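PDB 1JM1: rieske iron-sulfur protein soxF from Sulfolobus acidocaldarius, which carries a [2Fe-2S] cluster and, as a Rieske protein of the archaeal respiratory chain, probably passes electrons on from quinol. Local coordinates for residues V47-Q50 against A51-G54; G137-S141 against G142-R146. All coordinates share one frame; numbering follows the deposited sequence.

Contact 1 of 2, residues V47-Q50 against A51-G54; sequences VDLQ and ALTG
D48 lays its carboxylate over the start of the helix, CG 3.9 Å from the methyl CB of A51, and caps it. With CG anti to the backbone N (chi1 -177°), OD1 swings round to take A51 N at 3.0 Å. That N-H points almost straight at the oxygen (168°) but arrives from above the carboxylate plane, while Q50 N gives OD1 a weak, bent second bond. D48 is thus the N-cap, and the hydroxyl OG1 of T86 adds a further bond to the same oxygen. The D48 carbonyl O begins the helical pattern by accepting L52 N. At the next residue, L49 O is gripped from opposite faces of its plane by T53 N at 3.0 Å and by T53 OG1 at 2.8 Å. The threonine hydroxyl gets there because it lies between its own backbone N and carbonyl carbon (chi1 70°). G54, with positive phi, leaves the helix; its N still bonds Q50 O, 2.8 Å away, and a water donating to both Q50 OE1 and G54 O ties the two ends of this last turn. On the apolar side L52 CD2 sits 4.1 Å from L49 CD2 and 4.2 Å from V47 CG2, the leucine crossing both side chains obliquely. The stretch is a strand-to-helix junction: strand 43-48, the middle strand of a three-stranded antiparallel sheet, runs directly into the short helix 49-53. V47 and L49 pack on F90 and F88 of neighbouring strand 87-91, while D48 and A51 rest against I25 of helix 18-28.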
loop_
_atom_site.group_PDB
_atom_site.type_symbol
_atom_site.label_atom_id
_atom_site.label_comp_id
_atom_site.label_asym_id
_atom_site.label_seq_id
_atom_site.Cartn_x
_atom_site.Cartn_y
_atom_site.Cartn_z
ATOM N N VAL A 47 -2.355 -3.345 4.975
ATOM C CA VAL A 47 -3.044 -4.637 4.880
ATOM C C VAL A 47 -2.277 -5.644 5.697
ATOM O O VAL A 47 -1.038 -5.727 5.605
ATOM C CB VAL A 47 -3.221 -5.081 3.433
ATOM C CG1 VAL A 47 -1.912 -5.199 2.643
ATOM C CG2 VAL A 47 -4.039 -6.392 3.356
ATOM N N ASP A 48 -3.003 -6.412 6.510
ATOM C CA ASP A 48 -2.431 -7.566 7.198
ATOM C C ASP A 48 -2.606 -8.728 6.271
ATOM O O ASP A 48 -3.716 -9.270 6.090
ATOM C CB ASP A 48 -3.043 -7.795 8.552
ATOM C CG ASP A 48 -2.379 -8.969 9.269
ATOM O OD1 ASP A 48 -1.958 -9.929 8.660
ATOM O OD2 ASP A 48 -2.428 -8.964 10.536
ATOM N N LEU A 49 -1.502 -9.140 5.583
ATOM C CA LEU A 49 -1.614 -10.164 4.572
ATOM C C LEU A 49 -1.930 -11.519 5.154
ATOM O O LEU A 49 -2.506 -12.365 4.407
ATOM C CB LEU A 49 -0.410 -10.223 3.665
ATOM C CG LEU A 49 -0.239 -9.049 2.678
ATOM C CD1 LEU A 49 1.015 -9.203 1.848
ATOM C CD2 LEU A 49 -1.421 -8.925 1.711
ATOM N N GLN A 50 -1.619 -11.792 6.400
ATOM C CA GLN A 50 -2.012 -13.074 7.016
ATOM C C GLN A 50 -3.486 -13.080 7.334
ATOM O O GLN A 50 -4.170 -14.081 7.082
ATOM C CB GLN A 50 -1.118 -13.313 8.253
ATOM C CG GLN A 50 -1.512 -14.620 8.982
ATOM C CD GLN A 50 -0.487 -14.918 10.097
ATOM O OE1 GLN A 50 -0.095 -16.046 10.109
ATOM N NE2 GLN A 50 -0.243 -14.039 10.985
ATOM N N ALA A 51 -4.029 -11.985 7.904
ATOM C CA ALA A 51 -5.452 -11.942 8.106
ATOM C C ALA A 51 -6.208 -12.072 6.790
ATOM O O ALA A 51 -7.235 -12.753 6.704
ATOM C CB ALA A 51 -5.829 -10.645 8.849
ATOM N N LEU A 52 -5.685 -11.467 5.749
ATOM C CA LEU A 52 -6.348 -11.480 4.453
ATOM C C LEU A 52 -6.359 -12.897 3.825
ATOM O O LEU A 52 -7.386 -13.348 3.351
ATOM C CB LEU A 52 -5.693 -10.471 3.526
ATOM C CG LEU A 52 -6.383 -10.321 2.173
ATOM C CD1 LEU A 52 -7.671 -9.526 2.322
ATOM C CD2 LEU A 52 -5.415 -9.652 1.175
ATOM N N THR A 53 -5.169 -13.505 3.748
ATOM C CA THR A 53 -4.955 -14.712 2.961
ATOM C C THR A 53 -4.985 -15.993 3.780
ATOM O O THR A 53 -5.072 -17.089 3.173
ATOM C CB THR A 53 -3.598 -14.694 2.208
ATOM O OG1 THR A 53 -2.535 -14.813 3.142
ATOM C CG2 THR A 53 -3.410 -13.457 1.353
ATOM N N GLY A 54 -4.811 -15.929 5.042
ATOM C CA GLY A 54 -4.607 -17.108 5.871
ATOM C C GLY A 54 -3.185 -17.617 5.841
ATOM O O GLY A 54 -2.895 -18.527 6.627
HETATM O O HOH W 1 -1.111 -18.608 8.952
#

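Contact 2 of 2, residues G137-S141 against G142-R146; sequences GVVVS and GPAPR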
loop_
_atom_site.group_PDB
_atom_site.type_symbol
_atom_site.label_atom_id
_atom_site.label_comp_id
_atom_site.label_asym_id
_atom_site.label_seq_id
_atom_site.Cartn_x
_atom_site.Cartn_y
_atom_site.Cartn_z
ATOM N N GLY A 137 3.428 -6.348 -5.362
ATOM C CA GLY A 137 2.620 -5.433 -6.156
ATOM C C GLY A 137 2.786 -5.546 -7.645
ATOM O O GLY A 137 2.293 -4.712 -8.378
ATOM N N VAL A 138 3.509 -6.594 -8.112
ATOM C CA VAL A 138 3.749 -6.767 -9.539
ATOM C C VAL A 138 2.422 -6.995 -10.275
ATOM O O VAL A 138 1.454 -7.503 -9.744
ATOM C CB VAL A 138 4.746 -7.887 -9.797
ATOM C CG1 VAL A 138 6.105 -7.565 -9.194
ATOM C CG2 VAL A 138 4.265 -9.219 -9.331
ATOM N N VAL A 139 2.449 -6.592 -11.550
ATOM C CA VAL A 139 1.251 -6.686 -12.394
ATOM C C VAL A 139 1.133 -8.082 -12.952
ATOM O O VAL A 139 2.068 -8.552 -13.639
ATOM C CB VAL A 139 1.317 -5.621 -13.520
ATOM C CG1 VAL A 139 0.054 -5.748 -14.415
ATOM C CG2 VAL A 139 1.463 -4.241 -12.920
ATOM N N VAL A 140 0.025 -8.752 -12.726
ATOM C CA VAL A 140 -0.245 -10.096 -13.217
ATOM C C VAL A 140 -1.322 -10.118 -14.275
ATOM O O VAL A 140 -1.549 -11.182 -14.861
ATOM C CB VAL A 140 -0.494 -11.085 -12.066
ATOM C CG1 VAL A 140 0.783 -11.280 -11.198
ATOM C CG2 VAL A 140 -1.655 -10.691 -11.188
ATOM N N SER A 141 -2.014 -9.037 -14.525
ATOM C CA SER A 141 -2.996 -8.938 -15.601
ATOM C C SER A 141 -3.250 -7.496 -15.868
ATOM O O SER A 141 -3.072 -6.647 -15.002
ATOM C CB SER A 141 -4.329 -9.625 -15.125
ATOM O OG SER A 141 -5.203 -9.778 -16.245
ATOM N N GLY A 142 -3.723 -7.173 -17.104
ATOM C CA GLY A 142 -4.159 -5.835 -17.413
ATOM C C GLY A 142 -3.026 -4.930 -17.780
ATOM O O GLY A 142 -1.878 -5.341 -17.916
ATOM N N PRO A 143 -3.348 -3.660 -18.000
ATOM C CA PRO A 143 -2.438 -2.757 -18.699
ATOM C C PRO A 143 -1.450 -1.975 -17.860
ATOM O O PRO A 143 -0.583 -1.279 -18.425
ATOM C CB PRO A 143 -3.419 -1.795 -19.452
ATOM C CG PRO A 143 -4.581 -1.710 -18.520
ATOM C CD PRO A 143 -4.727 -3.113 -17.988
ATOM N N ALA A 144 -1.483 -2.020 -16.543
ATOM C CA ALA A 144 -0.600 -1.215 -15.730
ATOM C C ALA A 144 0.833 -1.518 -16.107
ATOM O O ALA A 144 1.218 -2.694 -16.246
ATOM C CB ALA A 144 -0.803 -1.484 -14.241
ATOM N N PRO A 145 1.662 -0.498 -16.270
ATOM C CA PRO A 145 3.006 -0.735 -16.823
ATOM C C PRO A 145 4.080 -0.988 -15.805
ATOM O O PRO A 145 5.234 -1.218 -16.200
ATOM C CB PRO A 145 3.266 0.592 -17.586
ATOM C CG PRO A 145 2.591 1.609 -16.705
ATOM C CD PRO A 145 1.302 0.940 -16.320
ATOM N N ARG A 146 3.768 -0.974 -14.522
ATOM C CA ARG A 146 4.751 -1.133 -13.468
ATOM C C ARG A 146 4.022 -1.533 -12.197
ATOM O O ARG A 146 2.794 -1.375 -12.100
ATOM C CB ARG A 146 5.542 0.148 -13.267
ATOM C CG ARG A 146 4.702 1.345 -12.833
ATOM C CD ARG A 146 5.515 2.604 -12.871
ATOM N NE ARG A 146 4.796 3.823 -12.428
ATOM C CZ ARG A 146 4.826 4.328 -11.238
ATOM N NH1 ARG A 146 5.428 3.738 -10.228
ATOM N NH2 ARG A 146 4.190 5.496 -11.017
#
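V139 points its side chain into the bend that the chain makes after strand 138-141, and A144 points back at it, so that V139 CG2 and A144 CB meet at 3.8 Å. Both methyls of the valine reach A144 O, which lies 3.7 Å from V139 CG1 and from V139 CG2. V139 CG1, anti to the backbone N (chi1 179°), also lies 4.0 Å from G142 O; V139 CG2, beside the backbone N, lies 3.3 Å from R146 O. This last carbonyl is buried by the contact and has no hydrogen-bond partner in the model. No hydrogen bond joins the two halves. An alanine at V139 is likely to open a gap beside A144 CB and the carbonyl of R146, leaving the inside of the bend less firmly packed. R146 starts its side chain away from the strand, and its NH1 bonds P170 O and Y64 OH. At the tip, G142 adopts positive phi (83°), and P143 follows, touching H96 and S129 close to the iron-sulfur cluster. The stretch is the proline-containing loop that, as in other Rieske proteins, lies against the cluster-binding loops. The weakly bonded strand at about 138-141 forms one edge of a mixed sheet and pairs with strand 130-132, whose Y131 packs on both V139 and A144; the chain then leads through this loop toward strand 151-155.

Overall arrangement
Contact 1 comes first along the chain and closes well before contact 2 opens; their centres are 21 Å apart, and their nearest atoms, about 8 Å apart, do not touch. They belong to different sheets. Residues 47-54 link the central strand of the three-stranded antiparallel sheet to a short helix, whereas residues 137-146 leave an edge strand of the mixed sheet and loop past the cluster. In contact 2 the side chain of P143 lies about 4 Å from the iron-sulfur cluster, so this loop forms part of the surroundings of the redox centre. Contact 1 joins secondary structure elements of the scaffold, and the side chain of its T53 is about 9 Å from the bound magnesium ion.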